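Local coordinates for protein amino Transferase (PDB 3ELE) that probably transfers amino groups between amino acids and keto acids, using bound pyridoxal-5'-phosphate as its cofactor, at residues H93-N98 with F232-Y237; I130-P135 with S180-S185; K310-L315 with V377-I382. All blocks are in the same frame, centred on the assembly; numbering follows the deposited sequence.

From the N terminus, the chain first reaches contact 1, where the loop after helix 79-93 meets residues 232-237 just before strand 240-245. The long loop closed there carries five strands of the central mixed sheet, and contact 2 lies wholly within it. Contact 2 joins the turns that follow neighbouring parallel strands, 126-130 and 173-178, and so closes a shorter loop beside the cofactor. Contact 3 comes later, in series with the other two; it pairs helix 306-323 with the start of helix 379-396 and closes a loop that carries the strands of a small antiparallel sheet. No two contacts touch: the centres of contacts 2 and 3 are about 21 Å apart, those of contacts 1 and 3 about 34 Å.

Contact 1 (H93-N98 with F232-Y237); sequences HGTHFN and FVTKYY
Where helix 79-93 ends, His93 stacks on Phe232, joining the loop that leads to strand 102-105 to the short 3-10 turn ahead of strand 240-245, both strands of the central sheet. The two rings form a face-to-face stack, with centroids 4.2 Å apart and planes inclined by 30°. Phe232 CD1 lies over the centre of the imidazole, and Phe232 CB adds a CH-pi contact to the same ring. Phe232 CG stands anti to its backbone N (chi1 -154°), which sends CG toward the histidine; the two side chains cross at about a right angle. Further along, Phe97 CE2 meets Phe232 CE2 at 3.7 Å, and Phe97 CZ comes tip to tip with Thr234 OG1. Thr95 uses its methyl here: CG2 lies 3.9 Å from Lys235 CG, while its OG1 is hydrogen-bonded to Asn90. Lys235, bent at chi3, donates NZ to His93 O over 2.7 Å, nearly along the C=O axis. Gly94 tolerates the positive phi by which the chain leaves the helix. An alanine at His93 would probably remove the stacking partner from one side of Phe232 and open a gap there, leaving the ring less firmly held. A lysine suits its place because its amino group meets a carbonyl at the C-terminal end of a helix, where the dipole is probably favourable to a positive charge, while its aliphatic stem packs against Thr95.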
loop_
_atom_site.group_PDB
_atom_site.type_symbol
_atom_site.label_atom_id
_atom_site.label_comp_id
_atom_site.label_asym_id
_atom_site.label_seq_id
_atom_site.Cartn_x
_atom_site.Cartn_y
_atom_site.Cartn_z
ATOM N N HIS A 93 -7.685 21.958 -16.806
ATOM C CA HIS A 93 -7.686 21.286 -18.116
ATOM C C HIS A 93 -8.964 21.360 -18.950
ATOM O O HIS A 93 -8.945 21.004 -20.149
ATOM C CB HIS A 93 -7.300 19.826 -17.898
ATOM C CG HIS A 93 -6.004 19.670 -17.174
ATOM N ND1 HIS A 93 -4.793 19.992 -17.750
ATOM C CD2 HIS A 93 -5.731 19.262 -15.914
ATOM C CE1 HIS A 93 -3.828 19.782 -16.871
ATOM N NE2 HIS A 93 -4.371 19.332 -15.753
ATOM N N GLY A 94 -10.057 21.838 -18.361
ATOM C CA GLY A 94 -11.331 21.906 -19.071
ATOM C C GLY A 94 -12.044 20.578 -19.225
ATOM O O GLY A 94 -12.921 20.431 -20.069
ATOM N N THR A 95 -11.677 19.633 -18.363
ATOM C CA THR A 95 -12.277 18.324 -18.265
ATOM C C THR A 95 -13.610 18.461 -17.476
ATOM O O THR A 95 -13.973 19.577 -17.041
ATOM C CB THR A 95 -11.282 17.338 -17.601
ATOM O OG1 THR A 95 -10.764 17.915 -16.389
ATOM C CG2 THR A 95 -10.140 17.067 -18.530
ATOM N N HIS A 96 -14.330 17.342 -17.324
ATOM C CA HIS A 96 -15.647 17.304 -16.643
ATOM C C HIS A 96 -15.753 16.131 -15.654
ATOM O O HIS A 96 -16.797 15.459 -15.562
ATOM C CB HIS A 96 -16.790 17.258 -17.689
ATOM C CG HIS A 96 -16.659 16.134 -18.668
ATOM N ND1 HIS A 96 -15.940 16.258 -19.837
ATOM C CD2 HIS A 96 -17.110 14.855 -18.633
ATOM C CE1 HIS A 96 -15.971 15.109 -20.491
ATOM N NE2 HIS A 96 -16.666 14.239 -19.777
ATOM N N PHE A 97 -14.680 15.921 -14.885
ATOM C CA PHE A 97 -14.646 14.853 -13.887
ATOM C C PHE A 97 -15.482 15.217 -12.655
ATOM O O PHE A 97 -15.754 16.388 -12.387
ATOM C CB PHE A 97 -13.213 14.565 -13.386
ATOM C CG PHE A 97 -12.237 14.255 -14.469
ATOM C CD1 PHE A 97 -12.434 13.150 -15.287
ATOM C CD2 PHE A 97 -11.099 15.047 -14.664
ATOM C CE1 PHE A 97 -11.548 12.851 -16.290
ATOM C CE2 PHE A 97 -10.185 14.743 -15.667
ATOM C CZ PHE A 97 -10.417 13.640 -16.478
ATOM N N ASN A 98 -15.900 14.182 -11.931
ATOM C CA ASN A 98 -16.557 14.331 -10.629
ATOM C C ASN A 98 -15.767 13.483 -9.626
ATOM O O ASN A 98 -14.839 12.781 -10.018
ATOM C CB ASN A 98 -18.063 13.995 -10.715
ATOM C CG ASN A 98 -18.338 12.569 -11.130
ATOM O OD1 ASN A 98 -17.765 11.616 -10.590
ATOM N ND2 ASN A 98 -19.261 12.404 -12.071
ATOM N N PHE A 232 -3.283 17.128 -21.327
ATOM C CA PHE A 232 -4.047 16.234 -20.463
ATOM C C PHE A 232 -4.629 15.141 -21.377
ATOM O O PHE A 232 -5.597 15.368 -22.109
ATOM C CB PHE A 232 -5.113 16.956 -19.628
ATOM C CG PHE A 232 -5.443 16.218 -18.367
ATOM C CD1 PHE A 232 -4.610 16.327 -17.251
ATOM C CD2 PHE A 232 -6.515 15.357 -18.310
ATOM C CE1 PHE A 232 -4.881 15.609 -16.095
ATOM C CE2 PHE A 232 -6.792 14.644 -17.156
ATOM C CZ PHE A 232 -5.970 14.764 -16.055
ATOM N N VAL A 233 -4.056 13.946 -21.252
ATOM C CA VAL A 233 -4.256 12.828 -22.208
ATOM C C VAL A 233 -5.688 12.313 -22.374
ATOM O O VAL A 233 -6.052 11.849 -23.470
ATOM C CB VAL A 233 -3.293 11.649 -21.882
ATOM C CG1 VAL A 233 -3.392 10.522 -22.934
ATOM C CG2 VAL A 233 -1.852 12.148 -21.804
ATOM N N THR A 234 -6.492 12.422 -21.312
ATOM C CA THR A 234 -7.887 11.939 -21.319
ATOM C C THR A 234 -8.734 12.671 -22.342
ATOM O O THR A 234 -9.710 12.111 -22.843
ATOM C CB THR A 234 -8.564 12.023 -19.915
ATOM O OG1 THR A 234 -8.746 13.393 -19.533
ATOM C CG2 THR A 234 -7.715 11.252 -18.855
ATOM N N LYS A 235 -8.337 13.919 -22.644
ATOM C CA LYS A 235 -9.004 14.735 -23.651
ATOM C C LYS A 235 -8.757 14.287 -25.084
ATOM O O LYS A 235 -9.517 14.678 -25.971
ATOM C CB LYS A 235 -8.576 16.196 -23.532
ATOM C CG LYS A 235 -8.858 16.798 -22.163
ATOM C CD LYS A 235 -9.116 18.324 -22.249
ATOM C CE LYS A 235 -7.965 19.093 -22.838
ATOM N NZ LYS A 235 -8.186 20.568 -22.720
ATOM N N TYR A 236 -7.682 13.523 -25.301
ATOM C CA TYR A 236 -7.256 13.040 -26.625
ATOM C C TYR A 236 -7.587 11.570 -26.904
ATOM O O TYR A 236 -7.725 11.171 -28.063
ATOM C CB TYR A 236 -5.739 13.265 -26.753
ATOM C CG TYR A 236 -5.350 14.730 -26.683
ATOM C CD1 TYR A 236 -5.095 15.354 -25.449
ATOM C CD2 TYR A 236 -5.256 15.508 -27.854
ATOM C CE1 TYR A 236 -4.749 16.715 -25.374
ATOM C CE2 TYR A 236 -4.919 16.874 -27.791
ATOM C CZ TYR A 236 -4.664 17.464 -26.550
ATOM O OH TYR A 236 -4.345 18.796 -26.487
ATOM N N TYR A 237 -7.669 10.765 -25.841
ATOM C CA TYR A 237 -7.918 9.354 -25.936
ATOM C C TYR A 237 -8.904 8.939 -24.833
ATOM O O TYR A 237 -8.681 9.203 -23.647
ATOM C CB TYR A 237 -6.580 8.609 -25.827
ATOM C CG TYR A 237 -6.673 7.148 -26.208
ATOM C CD1 TYR A 237 -6.930 6.777 -27.529
ATOM C CD2 TYR A 237 -6.476 6.137 -25.268
ATOM C CE1 TYR A 237 -7.022 5.431 -27.909
ATOM C CE2 TYR A 237 -6.575 4.773 -25.645
ATOM C CZ TYR A 237 -6.841 4.435 -26.963
ATOM O OH TYR A 237 -6.938 3.119 -27.343
#

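Contact 2 (I130-P135 with S180-S185); sequences IAPYFP and SPNNPS. With PLP (pyridoxal-5'-phosphate), chain E.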
loop_
_atom_site.group_PDB
_atom_site.type_symbol
_atom_site.label_atom_id
_atom_site.label_comp_id
_atom_site.label_asym_id
_atom_site.label_seq_id
_atom_site.Cartn_x
_atom_site.Cartn_y
_atom_site.Cartn_z
ATOM N N ILE A 130 7.769 2.830 -23.692
ATOM C CA ILE A 130 8.518 3.551 -24.727
ATOM C C ILE A 130 9.858 3.908 -24.089
ATOM O O ILE A 130 9.892 4.664 -23.113
ATOM C CB ILE A 130 7.776 4.847 -25.206
ATOM C CG1 ILE A 130 6.306 4.568 -25.555
ATOM C CG2 ILE A 130 8.470 5.470 -26.437
ATOM C CD1 ILE A 130 6.119 3.567 -26.648
ATOM N N ALA A 131 10.944 3.348 -24.627
ATOM C CA ALA A 131 12.296 3.604 -24.127
ATOM C C ALA A 131 12.728 5.062 -24.432
ATOM O O ALA A 131 12.265 5.625 -25.411
ATOM C CB ALA A 131 13.306 2.624 -24.713
ATOM N N PRO A 132 13.545 5.698 -23.558
ATOM C CA PRO A 132 14.048 5.156 -22.301
ATOM C C PRO A 132 12.945 5.184 -21.254
ATOM O O PRO A 132 12.125 6.113 -21.258
ATOM C CB PRO A 132 15.177 6.101 -21.943
ATOM C CG PRO A 132 14.734 7.416 -22.500
ATOM C CD PRO A 132 14.018 7.082 -23.769
ATOM N N TYR A 133 12.929 4.189 -20.364
ATOM C CA TYR A 133 11.835 4.059 -19.392
ATOM C C TYR A 133 12.261 3.687 -17.968
ATOM O O TYR A 133 13.359 3.183 -17.743
ATOM C CB TYR A 133 10.811 3.044 -19.933
ATOM C CG TYR A 133 11.289 1.609 -19.892
ATOM C CD1 TYR A 133 12.144 1.103 -20.867
ATOM C CD2 TYR A 133 10.899 0.760 -18.849
ATOM C CE1 TYR A 133 12.627 -0.207 -20.791
ATOM C CE2 TYR A 133 11.361 -0.538 -18.757
ATOM C CZ TYR A 133 12.212 -1.032 -19.734
ATOM O OH TYR A 133 12.624 -2.329 -19.607
ATOM N N PHE A 134 11.355 3.964 -17.029
ATOM C CA PHE A 134 11.477 3.640 -15.605
ATOM C C PHE A 134 11.466 2.099 -15.447
ATOM O O PHE A 134 10.404 1.479 -15.618
ATOM C CB PHE A 134 10.297 4.295 -14.882
ATOM C CG PHE A 134 10.300 4.157 -13.387
ATOM C CD1 PHE A 134 11.425 4.496 -12.633
ATOM C CD2 PHE A 134 9.118 3.821 -12.715
ATOM C CE1 PHE A 134 11.390 4.408 -11.230
ATOM C CE2 PHE A 134 9.077 3.741 -11.317
ATOM C CZ PHE A 134 10.218 4.024 -10.577
ATOM N N PRO A 135 12.625 1.476 -15.107
ATOM C CA PRO A 135 12.698 0.002 -15.086
ATOM C C PRO A 135 11.730 -0.739 -14.172
ATOM O O PRO A 135 11.398 -1.889 -14.459
ATOM C CB PRO A 135 14.154 -0.286 -14.667
ATOM C CG PRO A 135 14.889 0.986 -14.947
ATOM C CD PRO A 135 13.922 2.070 -14.701
ATOM N N SER A 180 5.219 11.318 -19.175
ATOM C CA SER A 180 5.532 12.658 -19.663
ATOM C C SER A 180 5.030 13.733 -18.666
ATOM O O SER A 180 3.818 13.797 -18.403
ATOM C CB SER A 180 4.904 12.855 -21.035
ATOM O OG SER A 180 5.239 14.118 -21.567
ATOM N N PRO A 181 5.948 14.557 -18.088
ATOM C CA PRO A 181 7.407 14.559 -18.234
ATOM C C PRO A 181 8.092 13.249 -17.798
ATOM O O PRO A 181 7.656 12.603 -16.825
ATOM C CB PRO A 181 7.833 15.752 -17.410
ATOM C CG PRO A 181 6.637 16.628 -17.407
ATOM C CD PRO A 181 5.530 15.689 -17.242
ATOM N N ASN A 182 9.154 12.902 -18.532
ATOM C CA ASN A 182 9.791 11.576 -18.489
ATOM C C ASN A 182 11.009 11.338 -17.588
ATOM O O ASN A 182 11.945 12.138 -17.546
ATOM C CB ASN A 182 10.219 11.230 -19.928
ATOM C CG ASN A 182 10.638 9.743 -20.126
ATOM O OD1 ASN A 182 11.822 9.438 -20.268
ATOM N ND2 ASN A 182 9.670 8.853 -20.182
ATOM N N ASN A 183 10.972 10.199 -16.892
ATOM C CA ASN A 183 12.128 9.641 -16.179
ATOM C C ASN A 183 12.491 8.442 -17.094
ATOM O O ASN A 183 11.682 7.503 -17.203
ATOM C CB ASN A 183 11.754 9.158 -14.778
ATOM C CG ASN A 183 12.894 8.428 -14.075
ATOM O OD1 ASN A 183 14.059 8.561 -14.461
ATOM N ND2 ASN A 183 12.565 7.675 -13.020
ATOM N N PRO A 184 13.724 8.397 -17.632
ATOM C CA PRO A 184 14.927 9.221 -17.406
ATOM C C PRO A 184 15.307 10.387 -18.340
ATOM O O PRO A 184 16.243 11.133 -17.999
ATOM C CB PRO A 184 16.007 8.161 -17.525
ATOM C CG PRO A 184 15.591 7.410 -18.651
ATOM C CD PRO A 184 14.054 7.365 -18.622
ATOM N N SER A 185 14.619 10.547 -19.470
ATOM C CA SER A 185 15.043 11.520 -20.478
ATOM C C SER A 185 14.736 12.981 -20.225
ATOM O O SER A 185 15.382 13.847 -20.812
ATOM C CB SER A 185 14.465 11.166 -21.845
ATOM O OG SER A 185 13.082 11.450 -21.886
HETATM N N1 PLP E . 6.913 6.921 -12.070
HETATM C C2 PLP E . 8.148 7.488 -12.393
HETATM C C2A PLP E . 8.493 7.715 -13.830
HETATM C C3 PLP E . 9.044 7.871 -11.374
HETATM O O3 PLP E . 10.253 8.446 -11.683
HETATM C C4 PLP E . 8.718 7.645 -10.016
HETATM C C4A PLP E . 9.881 7.660 -9.040
HETATM O O4A PLP E . 10.542 6.637 -8.854
HETATM C C5 PLP E . 7.449 7.064 -9.712
HETATM C C6 PLP E . 6.555 6.702 -10.750
HETATM C C5A PLP E . 7.008 6.748 -8.298
HETATM O O4P PLP E . 6.300 7.780 -7.688
HETATM P P PLP E . 5.666 7.486 -6.235
HETATM O O1P PLP E . 4.369 8.229 -6.088
HETATM O O2P PLP E . 6.588 8.027 -5.181
HETATM O O3P PLP E . 5.439 6.028 -6.005
HETATM O O HOH W 1 8.784 5.789 -20.762
HETATM O O HOH W 2 9.451 6.052 -17.893
#
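Pro132 and Pro184 carry the apolar packing: Pro132 CB lies 3.6 Å from Pro184 CG, and Pro132 CG rests on Ser185 CB. Both prolines follow cis peptide bonds, which bend the two turns sharply, and Phe337 of strand 335-339 touches both rings.

Two waters supply the polar links between the two turns. One accepts from Phe134 N at 3.0 Å and is also bonded to Asn183 O; the other joins Ile130 O to Asn182 ND2. Within the second turn, Asn182 OD1 accepts Ser185 N at 3.1 Å, an Asx motif, and also Ser185 OG, which lies above the carbonyl plane.

These turns sit at the carboxyl ends of parallel strands 126-130 and 173-178, the side on which fold type I enzymes hold pyridoxal phosphate.

Contacts with the cofactor come from both turns. Asn183 ND2 donates to PLP O3 over 2.8 Å, while its OD1 accepts from Arg372. Phe134, its CG directed toward the cofactor by a chi1 of -176° (anti to the backbone N), turns one face to the pyridine ring, PLP C3 lying over the centre, 4.0 Å above the ring plane. Asn183 ND2 also approaches Phe134 CD1 at 3.4 Å, the ring and amide planes being 42° apart.

Contact 3 (K310-L315 with V377-I382); sequences KENRDL and VDREMI
Asn312 and Leu315, one helical turn apart, face Arg379 and Ile382 of the second helix. The main hydrogen bond of Asn312 ND2 goes to Tyr375 O; the one it gives to Val377 O, at 2.7 Å but with an N-H...O angle of only 122°, is weak. An asparagine suits this buried place because its amide can serve backbone carbonyls ahead of the helix. Its OD1 lies 3.3 Å from Arg379 CB, and its own CB packs on Ile382 CD1 at 3.5 Å. Leu315 CD2 touches Arg379 CG at 3.7 Å, lies over one face of the guanidinium and reaches Ile382 CB at 4.0 Å. The extended arginine thus offers its stem and flat group to a leucine. Glu311 OE1 stands 4.3 Å from Arg379 NE, well out of the guanidinium plane, so charge alone relates the two.

In the next shell, Asp378 is the N-cap of the second helix: its OD1 accepts Glu380 N through the anti lone pair. On the far side of the first helix, Asp314 OD1 is gripped by Arg313 NE and NH2, and Lys310 NZ bridges Asp314 OD2. Arg313 also pairs with Asp226 and bonds Pro330 O, in the turn between strands 327-328 and 335-339. Helix 306-323 leads into that antiparallel sheet, and helix 379-396 follows its strand 370-374.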
loop_
_atom_site.group_PDB
_atom_site.type_symbol
_atom_site.label_atom_id
_atom_site.label_comp_id
_atom_site.label_asym_id
_atom_site.label_seq_id
_atom_site.Cartn_x
_atom_site.Cartn_y
_atom_site.Cartn_z
ATOM N N LYS A 310 14.816 24.153 -12.372
ATOM C CA LYS A 310 15.106 24.770 -13.690
ATOM C C LYS A 310 16.507 25.360 -13.677
ATOM O O LYS A 310 17.251 25.167 -14.628
ATOM C CB LYS A 310 14.119 25.884 -14.046
ATOM C CG LYS A 310 14.264 26.484 -15.477
ATOM C CD LYS A 310 13.757 27.918 -15.489
ATOM C CE LYS A 310 13.706 28.522 -16.884
ATOM N NZ LYS A 310 15.020 28.562 -17.635
ATOM N N GLU A 311 16.837 26.094 -12.615
ATOM C CA GLU A 311 18.177 26.694 -12.450
ATOM C C GLU A 311 19.281 25.636 -12.499
ATOM O O GLU A 311 20.297 25.850 -13.153
ATOM C CB GLU A 311 18.264 27.542 -11.179
ATOM C CG GLU A 311 17.529 28.869 -11.296
ATOM C CD GLU A 311 17.727 29.805 -10.096
ATOM O OE1 GLU A 311 18.274 29.373 -9.046
ATOM O OE2 GLU A 311 17.336 30.997 -10.218
ATOM N N ASN A 312 19.055 24.494 -11.841
ATOM C CA ASN A 312 19.991 23.352 -11.901
ATOM C C ASN A 312 20.110 22.772 -13.316
ATOM O O ASN A 312 21.220 22.477 -13.743
ATOM C CB ASN A 312 19.633 22.234 -10.893
ATOM C CG ASN A 312 20.001 22.587 -9.436
ATOM O OD1 ASN A 312 20.503 23.669 -9.133
ATOM N ND2 ASN A 312 19.730 21.656 -8.534
ATOM N N ARG A 313 18.978 22.634 -14.026
ATOM C CA ARG A 313 18.965 22.146 -15.419
ATOM C C ARG A 313 19.856 23.010 -16.291
ATOM O O ARG A 313 20.732 22.495 -16.961
ATOM C CB ARG A 313 17.556 22.153 -16.040
ATOM C CG ARG A 313 17.479 21.515 -17.455
ATOM C CD ARG A 313 16.222 21.933 -18.233
ATOM N NE ARG A 313 16.125 23.385 -18.364
ATOM C CZ ARG A 313 15.184 24.051 -19.039
ATOM N NH1 ARG A 313 14.239 23.424 -19.715
ATOM N NH2 ARG A 313 15.207 25.379 -19.065
ATOM N N ASP A 314 19.617 24.318 -16.257
ATOM C CA ASP A 314 20.356 25.296 -17.066
ATOM C C ASP A 314 21.853 25.331 -16.747
ATOM O O ASP A 314 22.684 25.419 -17.643
ATOM C CB ASP A 314 19.749 26.702 -16.888
ATOM C CG ASP A 314 18.321 26.803 -17.401
ATOM O OD1 ASP A 314 17.905 25.914 -18.140
ATOM O OD2 ASP A 314 17.615 27.782 -17.092
ATOM N N LEU A 315 22.182 25.227 -15.465
ATOM C CA LEU A 315 23.577 25.230 -15.020
ATOM C C LEU A 315 24.287 23.965 -15.556
ATOM O O LEU A 315 25.305 24.069 -16.216
ATOM C CB LEU A 315 23.632 25.310 -13.492
ATOM C CG LEU A 315 24.947 25.617 -12.785
ATOM C CD1 LEU A 315 25.414 27.056 -13.121
ATOM C CD2 LEU A 315 24.727 25.496 -11.271
ATOM N N VAL A 377 19.688 17.952 -7.000
ATOM C CA VAL A 377 20.941 17.972 -6.254
ATOM C C VAL A 377 21.217 19.409 -5.875
ATOM O O VAL A 377 20.500 20.317 -6.309
ATOM C CB VAL A 377 22.122 17.444 -7.137
ATOM C CG1 VAL A 377 21.860 15.996 -7.630
ATOM C CG2 VAL A 377 22.398 18.393 -8.333
ATOM N N ASP A 378 22.289 19.609 -5.112
ATOM C CA ASP A 378 22.676 20.926 -4.658
ATOM C C ASP A 378 23.294 21.704 -5.822
ATOM O O ASP A 378 24.193 21.201 -6.503
ATOM C CB ASP A 378 23.672 20.804 -3.505
ATOM C CG ASP A 378 23.776 22.069 -2.684
ATOM O OD1 ASP A 378 24.102 23.158 -3.225
ATOM O OD2 ASP A 378 23.551 21.959 -1.458
ATOM N N ARG A 379 22.813 22.933 -6.025
ATOM C CA ARG A 379 23.283 23.824 -7.092
ATOM C C ARG A 379 24.809 24.013 -7.080
ATOM O O ARG A 379 25.440 23.953 -8.128
ATOM C CB ARG A 379 22.564 25.186 -7.001
ATOM C CG ARG A 379 22.946 26.190 -8.094
ATOM C CD ARG A 379 22.058 27.446 -8.106
ATOM N NE ARG A 379 22.498 28.346 -9.177
ATOM C CZ ARG A 379 23.465 29.267 -9.087
ATOM N NH1 ARG A 379 24.136 29.487 -7.939
ATOM N NH2 ARG A 379 23.770 29.995 -10.169
ATOM N N GLU A 380 25.388 24.217 -5.896
ATOM C CA GLU A 380 26.842 24.433 -5.765
ATOM C C GLU A 380 27.657 23.183 -6.145
ATOM O O GLU A 380 28.767 23.328 -6.659
ATOM C CB GLU A 380 27.232 24.959 -4.367
ATOM C CG GLU A 380 26.398 26.157 -3.847
ATOM C CD GLU A 380 26.169 27.264 -4.883
ATOM O OE1 GLU A 380 27.140 27.935 -5.280
ATOM O OE2 GLU A 380 24.997 27.468 -5.276
HETATM N N MSE A 381 27.100 21.987 -5.899
HETATM C CA MSE A 381 27.756 20.734 -6.270
HETATM C C MSE A 381 27.869 20.660 -7.805
HETATM O O MSE A 381 28.891 20.208 -8.319
HETATM C CB MSE A 381 27.016 19.514 -5.675
HETATM C CG MSE A 381 27.634 18.164 -5.989
HETATM SE SE MSE A 381 27.182 17.535 -7.796
HETATM C CE MSE A 381 25.512 16.573 -7.478
ATOM N N ILE A 382 26.824 21.100 -8.526
ATOM C CA ILE A 382 26.844 21.122 -10.009
ATOM C C ILE A 382 28.021 21.983 -10.521
ATOM O O ILE A 382 28.750 21.556 -11.409
ATOM C CB ILE A 382 25.515 21.639 -10.654
ATOM C CG1 ILE A 382 24.336 20.748 -10.280
ATOM C CG2 ILE A 382 25.638 21.662 -12.186
ATOM C CD1 ILE A 382 23.011 21.186 -10.910
#